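PDB 6A0W: lipase from Rhizopus chinensis, which probably hydrolyses the ester bonds of triacylglycerols, acting as a fungal class 3 lipase of the alpha/beta hydrolase fold. Local coordinates for residues 144-147 and 148-151; 41-44 and 45-49; 229-232 and 233-236; 155-158 and 159-163; 115-118 and 119-122. All coordinates share one frame; numbering follows the deposited sequence.

Interaction 1: 144-147 and 148-151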
# COMPACT_ATOMS: atom_id res chain seq x y z
N ASN A 144 0.94 -10.62 11.97
CA ASN A 144 0.79 -11.09 13.35
C ASN A 144 2.07 -10.93 14.19
O ASN A 144 1.98 -10.77 15.41
CB ASN A 144 0.27 -12.54 13.37
CG ASN A 144 -1.23 -12.61 13.11
OD1 ASN A 144 -1.96 -11.84 13.64
ND2 ASN A 144 -1.66 -13.50 12.24
N GLN A 145 3.23 -10.80 13.55
CA GLN A 145 4.45 -10.38 14.25
C GLN A 145 4.46 -8.90 14.60
O GLN A 145 4.74 -8.52 15.74
CB GLN A 145 5.71 -10.68 13.44
CG GLN A 145 5.95 -12.15 13.13
CD GLN A 145 6.14 -12.95 14.42
OE1 GLN A 145 6.95 -12.57 15.29
NE2 GLN A 145 5.25 -13.91 14.65
N VAL A 146 4.09 -8.04 13.66
CA VAL A 146 4.29 -6.61 13.90
C VAL A 146 3.15 -5.95 14.67
O VAL A 146 3.36 -4.87 15.29
CB VAL A 146 4.60 -5.82 12.60
CG1 VAL A 146 5.89 -6.35 11.98
CG2 VAL A 146 3.45 -5.92 11.62
N VAL A 147 1.99 -6.62 14.71
CA VAL A 147 0.82 -6.03 15.41
C VAL A 147 1.13 -5.73 16.88
O VAL A 147 0.74 -4.69 17.41
CB VAL A 147 -0.47 -6.88 15.24
CG1 VAL A 147 -0.37 -8.23 15.91
CG2 VAL A 147 -1.64 -6.15 15.83
N LYS A 148 1.98 -6.54 17.51
CA LYS A 148 2.32 -6.36 18.92
C LYS A 148 3.11 -5.09 19.08
O LYS A 148 3.08 -4.47 20.14
CB LYS A 148 3.22 -7.51 19.39
CG LYS A 148 2.53 -8.86 19.26
CD LYS A 148 3.52 -10.01 19.25
CE LYS A 148 2.82 -11.32 19.57
NZ LYS A 148 3.78 -12.45 19.42
N ASP A 149 3.91 -4.76 18.07
CA ASP A 149 4.78 -3.59 18.17
C ASP A 149 3.98 -2.31 17.96
O ASP A 149 4.31 -1.28 18.54
CB ASP A 149 5.89 -3.67 17.10
CG ASP A 149 6.70 -4.94 17.20
OD1 ASP A 149 6.91 -5.34 18.36
OD2 ASP A 149 7.11 -5.51 16.15
N TYR A 150 3.09 -2.27 16.98
CA TYR A 150 2.51 -0.96 16.61
C TYR A 150 1.14 -0.62 17.24
O TYR A 150 0.86 0.55 17.43
CB TYR A 150 2.46 -0.77 15.08
CG TYR A 150 1.17 -1.19 14.48
CD1 TYR A 150 0.11 -0.31 14.39
CD2 TYR A 150 0.97 -2.48 14.07
CE1 TYR A 150 -1.12 -0.72 13.94
CE2 TYR A 150 -0.26 -2.88 13.59
CZ TYR A 150 -1.30 -2.01 13.53
OH TYR A 150 -2.56 -2.44 13.10
N PHE A 151 0.28 -1.62 17.41
CA PHE A 151 -1.10 -1.39 17.82
C PHE A 151 -1.22 -0.60 19.13
O PHE A 151 -1.93 0.41 19.15
CB PHE A 151 -1.84 -2.73 17.93
CG PHE A 151 -3.34 -2.58 17.93
CD1 PHE A 151 -4.04 -2.54 16.75
CD2 PHE A 151 -4.03 -2.44 19.12
CE1 PHE A 151 -5.39 -2.29 16.74
CE2 PHE A 151 -5.39 -2.19 19.12
CZ PHE A 151 -6.07 -2.13 17.93
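Val147 meets Tyr150 and Phe151 one turn further along helix 137-160, a long helix of the alpha/beta hydrolase fold, and illustrates how a kink redistributes the bonds of a helix. The backbone carries the polar part. The amide of Asp149, lacking the usual bond to the turn before, turns instead to Val146 O, with N 2.8 Å from that oxygen, above the carbonyl plane and with a bent N-H...O angle of 131°. Tyr150 N approaches the same Val146 O at 3.1 Å, nearly along the C=O axis, so one oxygen serves two donors. This bond resumes the four-residue pattern, and Phe151 N to Val147 O at 3.1 Å continues it.

The apolar part centres on one methyl. Val147 CG2, set anti to its own backbone N, lies 4.0 Å from Phe151 CB, and the two side chains run side by side; the same CG2 is 4.2 Å from Tyr150 CE2. Helix 173-188 covers this face, where Arg188 makes a cation-pi contact with Phe151, while Tyr150 OH bonds to Tyr143 OH. The Tyr150 ring turns an edge to the doubly used oxygen: its CD2 is 3.6 Å from Val146 O.

Interaction 2: 41-44 and 45-49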
# COMPACT_ATOMS: atom_id res chain seq x y z
N ILE A 41 -4.17 14.21 -6.63
CA ILE A 41 -2.81 13.77 -6.97
C ILE A 41 -1.83 14.21 -5.88
O ILE A 41 -0.94 13.46 -5.49
CB ILE A 41 -2.38 14.29 -8.38
CG1 ILE A 41 -3.13 13.54 -9.47
CG2 ILE A 41 -0.87 14.17 -8.62
CD1 ILE A 41 -3.08 14.23 -10.80
N LYS A 42 -1.94 15.45 -5.45
CA LYS A 42 -1.07 15.91 -4.39
C LYS A 42 -1.18 15.05 -3.13
O LYS A 42 -0.21 14.79 -2.42
CB LYS A 42 -1.40 17.35 -4.05
CG LYS A 42 -0.41 18.01 -3.12
CD LYS A 42 -0.73 19.49 -3.01
CE LYS A 42 0.53 20.33 -2.88
NZ LYS A 42 0.66 20.85 -1.49
N GLU A 43 -2.40 14.63 -2.81
CA GLU A 43 -2.60 13.91 -1.57
C GLU A 43 -2.06 12.48 -1.71
O GLU A 43 -1.38 11.97 -0.82
CB GLU A 43 -4.08 13.95 -1.19
CG GLU A 43 -4.48 12.83 -0.26
CD GLU A 43 -5.94 12.91 0.07
OE1 GLU A 43 -6.75 12.24 -0.63
OE2 GLU A 43 -6.25 13.62 1.03
N LEU A 44 -2.28 11.86 -2.88
CA LEU A 44 -1.74 10.53 -3.11
C LEU A 44 -0.22 10.59 -3.10
O LEU A 44 0.46 9.71 -2.54
CB LEU A 44 -2.21 9.96 -4.44
CG LEU A 44 -3.72 9.86 -4.56
CD1 LEU A 44 -4.08 9.62 -6.03
CD2 LEU A 44 -4.24 8.72 -3.66
N THR A 45 0.32 11.68 -3.63
CA THR A 45 1.76 11.85 -3.73
C THR A 45 2.33 11.93 -2.32
O THR A 45 3.42 11.42 -2.05
CB THR A 45 2.13 13.13 -4.54
OG1 THR A 45 1.70 12.96 -5.90
CG2 THR A 45 3.60 13.37 -4.56
N ASN A 46 1.65 12.68 -1.47
CA ASN A 46 2.21 12.98 -0.14
C ASN A 46 2.32 11.68 0.73
O ASN A 46 3.37 11.41 1.33
CB ASN A 46 1.40 14.09 0.52
CG ASN A 46 1.81 15.51 0.01
OD1 ASN A 46 2.02 16.41 0.81
ND2 ASN A 46 2.00 15.68 -1.31
N TYR A 47 1.31 10.84 0.65
CA TYR A 47 1.29 9.55 1.33
C TYR A 47 2.17 8.49 0.65
O TYR A 47 2.71 7.61 1.35
CB TYR A 47 -0.16 9.08 1.50
CG TYR A 47 -1.01 10.05 2.33
CD1 TYR A 47 -0.44 10.73 3.42
CD2 TYR A 47 -2.35 10.26 2.06
CE1 TYR A 47 -1.19 11.60 4.18
CE2 TYR A 47 -3.11 11.12 2.83
CZ TYR A 47 -2.53 11.74 3.92
OH TYR A 47 -3.23 12.67 4.63
N ALA A 48 2.38 8.60 -0.66
CA ALA A 48 3.42 7.83 -1.34
C ALA A 48 4.81 8.19 -0.85
O ALA A 48 5.70 7.33 -0.72
CB ALA A 48 3.34 8.00 -2.85
N GLY A 49 5.00 9.46 -0.57
CA GLY A 49 6.26 9.91 -0.05
C GLY A 49 6.50 9.35 1.31
O GLY A 49 7.63 8.95 1.62
O HOH W 1 -5.92 12.55 4.20
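Ile41 O is gripped twice by Thr45, and this is the tight part of the contact within helix 38-53. Thr45 N comes to 2.9 Å of Ile41 O and Thr45 OG1 to 2.7 Å of the same atom, from opposite faces of the carbonyl plane. The hydroxyl can do so because OG1 stands anti to its carbonyl carbon, beside the backbone N (chi1 -66°), which aims it back along the helix, a common feature of helical threonines. Ala48 N closes on Leu44 O at 2.9 Å, and both side chains face strand 197-202.

The pairing of Glu43 with Tyr47 is looser. The two side chains cross at a slant, Glu43 CG 3.8 Å from Tyr47 CE2, with carboxylate and ring planes only 19° apart. A water links their ends: it lies 2.7 Å from Tyr47 OH, in the plane of the ring, and donates a weak bond to Glu43 OE2 at 3.4 Å; Glu43 OE1 has a weak hydrogen bond to Tyr200 OH. Lys42 lies on the exposed side. Tyr47 also packs on strand 165-171, as befits an amphipathic helix laid against the sheet of the alpha/beta hydrolase fold.

Interaction 3: 229-232 and 233-236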
# COMPACT_ATOMS: atom_id res chain seq x y z
N LYS A 229 1.78 3.03 -13.78
CA LYS A 229 1.85 2.51 -15.14
C LYS A 229 1.75 1.00 -15.20
O LYS A 229 0.66 0.45 -14.96
CB LYS A 229 3.14 3.02 -15.79
CG LYS A 229 3.19 4.54 -15.91
CD LYS A 229 4.45 5.04 -16.59
CE LYS A 229 4.59 6.51 -16.33
NZ LYS A 229 5.76 7.08 -17.01
N ARG A 230 2.84 0.32 -15.58
CA ARG A 230 2.80 -1.12 -15.85
C ARG A 230 3.33 -1.98 -14.67
O ARG A 230 3.65 -3.15 -14.86
CB ARG A 230 3.67 -1.45 -17.09
CG ARG A 230 3.19 -0.85 -18.39
CD ARG A 230 4.20 -1.09 -19.52
NE ARG A 230 3.83 -0.41 -20.76
CZ ARG A 230 2.90 -0.85 -21.60
NH1 ARG A 230 2.20 -1.94 -21.33
NH2 ARG A 230 2.65 -0.18 -22.72
N ASP A 231 3.42 -1.40 -13.49
CA ASP A 231 3.90 -2.11 -12.28
C ASP A 231 3.25 -3.47 -12.16
O ASP A 231 2.02 -3.59 -12.13
CB ASP A 231 3.61 -1.22 -11.05
CG ASP A 231 4.01 -1.86 -9.73
OD1 ASP A 231 4.60 -2.95 -9.78
OD2 ASP A 231 3.81 -1.20 -8.67
N ILE A 232 4.08 -4.52 -12.16
CA ILE A 232 3.56 -5.89 -12.03
C ILE A 232 2.86 -6.19 -10.71
O ILE A 232 1.97 -7.04 -10.64
CB ILE A 232 4.66 -6.92 -12.26
CG1 ILE A 232 4.08 -8.30 -12.44
CG2 ILE A 232 5.73 -6.88 -11.17
CD1 ILE A 232 5.10 -9.27 -12.96
N VAL A 233 3.27 -5.52 -9.65
CA VAL A 233 2.95 -6.07 -8.33
C VAL A 233 1.43 -6.08 -8.02
O VAL A 233 0.93 -6.99 -7.31
CB VAL A 233 3.78 -5.39 -7.20
CG1 VAL A 233 3.40 -6.01 -5.85
CG2 VAL A 233 5.27 -5.64 -7.40
N PRO A 234 0.70 -5.05 -8.49
CA PRO A 234 -0.74 -5.08 -8.22
C PRO A 234 -1.50 -6.15 -8.98
O PRO A 234 -2.74 -6.25 -8.87
CB PRO A 234 -1.20 -3.67 -8.64
CG PRO A 234 0.00 -2.82 -8.34
CD PRO A 234 1.19 -3.66 -8.68
N HIS A 235 -0.78 -6.87 -9.82
CA HIS A 235 -1.36 -7.93 -10.61
C HIS A 235 -0.96 -9.31 -10.11
O HIS A 235 -1.19 -10.29 -10.82
CB HIS A 235 -0.96 -7.77 -12.09
CG HIS A 235 -1.32 -6.43 -12.64
ND1 HIS A 235 -2.63 -6.06 -12.85
CD2 HIS A 235 -0.59 -5.29 -12.75
CE1 HIS A 235 -2.67 -4.78 -13.19
NE2 HIS A 235 -1.45 -4.28 -13.11
N VAL A 236 -0.39 -9.39 -8.91
CA VAL A 236 -0.15 -10.69 -8.28
C VAL A 236 -0.64 -10.60 -6.83
O VAL A 236 -0.66 -9.52 -6.25
CB VAL A 236 1.35 -11.09 -8.28
CG1 VAL A 236 1.94 -11.06 -9.66
CG2 VAL A 236 2.14 -10.16 -7.37
O HOH W 2 0.18 -2.04 -13.51
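Asp231 bends back on Val233 in an Asx turn: its OD1 accepts the Val233 amide, N to OD1 being 2.9 Å with a nearly straight N-H...O angle of 173°, although the donor comes from above the carboxylate plane. With CG opposite the Asp231 backbone N (chi1 178°), the acid reaches forward, and its CG rests 3.5 Å from Pro234 CD, the two side chains crossing at about a right angle. Asp231 OD2 is bonded to Tyr287 OH and His284 ND1, consistent with the acid of a Ser-His-Asp triad, so the turn helps fix that carboxylate.

His235 brings the edge of its ring back to the turn. His235 N bonds to Ile232 O at 2.9 Å, from above the carbonyl plane. Chi1 of -55° sets the ring beside the backbone N, and its CD2 comes to 3.2 Å of Asp231 O. In the ring plane, His235 NE2 is 2.8 Å from a water that donates to Lys229 O and Asp231 O. Ile232 CG2 lies 4.0 Å from Val233 CG2, these side chains also crossing nearly perpendicularly. The turn follows strand 223-228 and precedes strand 248-252, with the short strand 8-9 against Ile232 and His235 through Met8.

Interaction 4: 155-158 and 159-163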
# COMPACT_ATOMS: atom_id res chain seq x y z
N GLN A 155 -2.99 3.33 19.70
CA GLN A 155 -3.94 3.56 20.82
C GLN A 155 -3.49 4.67 21.74
O GLN A 155 -4.25 5.59 22.06
CB GLN A 155 -4.18 2.29 21.62
CG GLN A 155 -4.88 1.20 20.85
CD GLN A 155 -5.76 0.33 21.74
OE1 GLN A 155 -5.30 -0.68 22.29
NE2 GLN A 155 -7.05 0.66 21.78
N ASP A 156 -2.20 4.67 22.03
CA ASP A 156 -1.64 5.64 22.96
C ASP A 156 -1.60 7.07 22.41
O ASP A 156 -1.85 8.06 23.11
CB ASP A 156 -0.23 5.15 23.37
CG ASP A 156 0.20 5.73 24.69
OD1 ASP A 156 -0.40 5.35 25.74
OD2 ASP A 156 1.04 6.64 24.65
N GLN A 157 -1.19 7.19 21.14
CA GLN A 157 -1.18 8.48 20.47
C GLN A 157 -2.59 9.06 20.26
O GLN A 157 -2.81 10.26 20.38
CB GLN A 157 -0.46 8.32 19.12
CG GLN A 157 1.04 8.12 19.29
CD GLN A 157 1.73 9.38 19.73
OE1 GLN A 157 1.63 10.42 19.06
NE2 GLN A 157 2.50 9.29 20.82
N LEU A 158 -3.52 8.19 19.89
CA LEU A 158 -4.87 8.61 19.68
C LEU A 158 -5.52 9.06 21.00
O LEU A 158 -6.13 10.14 21.05
CB LEU A 158 -5.64 7.46 19.05
CG LEU A 158 -7.01 7.69 18.44
CD1 LEU A 158 -6.96 8.76 17.36
CD2 LEU A 158 -7.49 6.38 17.86
N THR A 159 -5.25 8.34 22.09
CA THR A 159 -5.63 8.86 23.43
C THR A 159 -5.07 10.24 23.71
O THR A 159 -5.82 11.15 24.13
CB THR A 159 -5.18 7.91 24.55
OG1 THR A 159 -5.70 6.60 24.30
CG2 THR A 159 -5.68 8.39 25.90
N ALA A 160 -3.81 10.46 23.37
CA ALA A 160 -3.20 11.75 23.62
C ALA A 160 -3.62 12.85 22.63
O ALA A 160 -3.50 14.05 22.91
CB ALA A 160 -1.69 11.61 23.69
N TYR A 161 -4.08 12.44 21.45
CA TYR A 161 -4.40 13.38 20.36
C TYR A 161 -5.68 12.94 19.68
O TYR A 161 -5.64 12.39 18.57
CB TYR A 161 -3.26 13.38 19.32
CG TYR A 161 -1.96 13.91 19.88
CD1 TYR A 161 -1.77 15.29 20.02
CD2 TYR A 161 -0.99 13.05 20.41
CE1 TYR A 161 -0.61 15.78 20.59
CE2 TYR A 161 0.16 13.54 20.99
CZ TYR A 161 0.34 14.90 21.08
OH TYR A 161 1.54 15.40 21.57
N PRO A 162 -6.82 13.09 20.37
CA PRO A 162 -7.95 12.25 19.97
C PRO A 162 -8.69 12.80 18.78
O PRO A 162 -9.51 12.09 18.19
CB PRO A 162 -8.86 12.23 21.22
CG PRO A 162 -8.47 13.44 22.00
CD PRO A 162 -6.98 13.59 21.75
N ASP A 163 -8.38 14.04 18.44
CA ASP A 163 -8.91 14.71 17.26
C ASP A 163 -8.08 14.43 15.99
O ASP A 163 -8.43 14.91 14.91
CB ASP A 163 -8.98 16.23 17.48
CG ASP A 163 -7.66 16.82 18.04
OD1 ASP A 163 -6.90 16.15 18.81
OD2 ASP A 163 -7.41 18.01 17.72
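Gln155 O receives both donors of Thr159, a compact example of how a threonine can reinforce the last turn of a helix, here helix 137-160. Thr159 N and Thr159 OG1 each stand 2.9 Å from Gln155 O, on opposite faces of its carbonyl plane. Arg191 reinforces the same spot, bonding to the threonine hydroxyl through NH1 and to Gln155 O through NH2.

Tyr161 is the side chain to follow. Its CB begins 3.3 Å from Gln157 O. With chi1 at -65°, CG sits beside the backbone N, and the ring therefore runs back alongside Gln157, pointing the same way. CG is 3.8 Å from Gln157 O, and CD2 comes to 3.3 Å of that oxygen, which lies near the ring plane at its edge. Further out, Tyr161 CE2 is 4.0 Å from Gln157 OE1; the amide and ring planes are 31° apart. The amide oxygen itself is held by Arg96 NH1, which fixes the group beside which the phenol lies. Beyond CE2 the ring leaves the two segments and meets Tyr164.

The backbone here is leaving the helix. Tyr161 N makes only weak bonds, to Gln157 O and to Leu158 O, and Pro162, with no amide hydrogen to offer, brings its CA to 3.0 Å of Leu158 O in a CA-H...O contact. Leu158 turns its side chain towards the loop at Leu192. A proline soon after the last helical residue, where no amide hydrogen is needed, is common at helix C-termini, and this one leads towards strand 165-171 of the alpha/beta hydrolase sheet.

Interaction 5: 115-118 and 119-122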
# COMPACT_ATOMS: atom_id res chain seq x y z
N SER A 115 13.03 -10.92 -6.48
CA SER A 115 12.87 -12.25 -5.88
C SER A 115 11.56 -12.38 -5.11
O SER A 115 10.95 -13.44 -5.07
CB SER A 115 14.07 -12.58 -4.95
OG SER A 115 14.12 -11.74 -3.80
N ALA A 116 11.16 -11.37 -4.36
CA ALA A 116 9.92 -11.48 -3.59
C ALA A 116 8.72 -11.83 -4.49
O ALA A 116 7.89 -12.65 -4.14
CB ALA A 116 9.64 -10.19 -2.85
N ILE A 117 8.69 -11.27 -5.69
CA ILE A 117 7.61 -11.55 -6.62
C ILE A 117 7.78 -12.90 -7.27
O ILE A 117 6.81 -13.67 -7.39
CB ILE A 117 7.54 -10.47 -7.73
CG1 ILE A 117 7.27 -9.10 -7.13
CG2 ILE A 117 6.45 -10.81 -8.73
CD1 ILE A 117 6.19 -9.06 -6.06
N THR A 118 8.99 -13.18 -7.76
CA THR A 118 9.25 -14.47 -8.42
C THR A 118 9.08 -15.65 -7.45
O THR A 118 8.53 -16.65 -7.82
CB THR A 118 10.63 -14.56 -9.09
OG1 THR A 118 11.63 -14.59 -8.08
CG2 THR A 118 10.89 -13.40 -9.99
N ASP A 119 9.40 -15.50 -6.16
CA ASP A 119 9.30 -16.64 -5.23
C ASP A 119 7.96 -16.72 -4.54
O ASP A 119 7.79 -17.53 -3.63
CB ASP A 119 10.39 -16.53 -4.15
CG ASP A 119 11.79 -16.70 -4.73
OD1 ASP A 119 11.87 -17.04 -5.94
OD2 ASP A 119 12.79 -16.37 -4.04
N MET A 120 7.07 -15.76 -4.80
CA MET A 120 5.91 -15.57 -3.92
C MET A 120 5.12 -16.88 -3.99
O MET A 120 4.95 -17.39 -5.08
CB MET A 120 5.03 -14.41 -4.44
CG MET A 120 3.83 -14.11 -3.57
SD MET A 120 2.90 -12.68 -4.18
CE MET A 120 4.03 -11.38 -3.70
N VAL A 121 4.54 -17.32 -2.89
CA VAL A 121 3.58 -18.42 -2.92
C VAL A 121 2.17 -17.92 -2.56
O VAL A 121 1.99 -17.07 -1.69
CB VAL A 121 3.98 -19.57 -1.97
CG1 VAL A 121 5.40 -20.04 -2.25
CG2 VAL A 121 3.84 -19.19 -0.51
N PHE A 122 1.17 -18.56 -3.14
CA PHE A 122 -0.19 -18.03 -3.18
C PHE A 122 -1.10 -18.58 -2.11
O PHE A 122 -2.22 -18.09 -1.94
CB PHE A 122 -0.81 -18.28 -4.56
CG PHE A 122 0.00 -17.76 -5.70
CD1 PHE A 122 0.84 -16.67 -5.54
CD2 PHE A 122 -0.03 -18.40 -6.91
CE1 PHE A 122 1.62 -16.21 -6.58
CE2 PHE A 122 0.75 -17.96 -7.96
CZ PHE A 122 1.56 -16.85 -7.80
O HOH W 3 5.30 -16.00 -7.65
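Ser115 O accepts the amide of Asp119 in the strongest bond of this contact, N to O being 2.8 Å with an N-H...O angle of 154°. It closes the end of helix 113-118, which by its position and sequence probably corresponds to the lid helix of Rhizopus and Rhizomucor lipases, a surface helix that can shield the active site. The next amide is held less firmly: Met120 N makes a weak bond to Ile117 O at 3.3 Å, as the chain turns out of the helix. A water stands across this turn, 2.8 Å from Ile117 O and 2.9 Å from Met120 O, though other acceptors nearby compete for its two protons, so neither bond is certain.

Side-chain polarity comes next. Thr118 and Asp119 lie side by side, pointing the same way, and Thr118 OG1 is 3.3 Å from Asp119 OD1; that hydroxyl also has Arg114 O as a weak partner, and its proton is not settled between the two. Ser115 OG bonds to Ser112 OG, near the start of the helix.

Packing takes over on the inner side. Met120 leaves the backbone extended, CG opposite its N (chi1 -178°), then bends at chi3, -73°, which turns the terminal methyl back towards the helix. Its CB is 3.4 Å from Ala116 O. Further along, Phe122 leans on Pro237 and Pro238. Ile117, which also touches Val233, lies alongside Met120 and points the same way, bringing Ile117 CD1 to 4.0 Å from Met120 CE.

In the fold
Along the chain the order is interaction 2, 5, 1, 4, 3, each closing before the next opens. Interactions 1 and 4 share helix 137-160, with centres 18 Å apart, and interaction 2 uses helix 38-53; these helices pack around the central sheet. Interactions 3 and 5 are the one pair that meets through side chains far apart in sequence: their centres are 13 Å apart, with Val233 CG2 3.8 Å from Ile117 CD1 and Val236 CG2 4.1 Å from Met120 SD. The probable lid thus rests on the loop carrying the probable triad acid, whereas interaction 4, about 36 Å from interaction 3 between centres, belongs to the far side of the molecule.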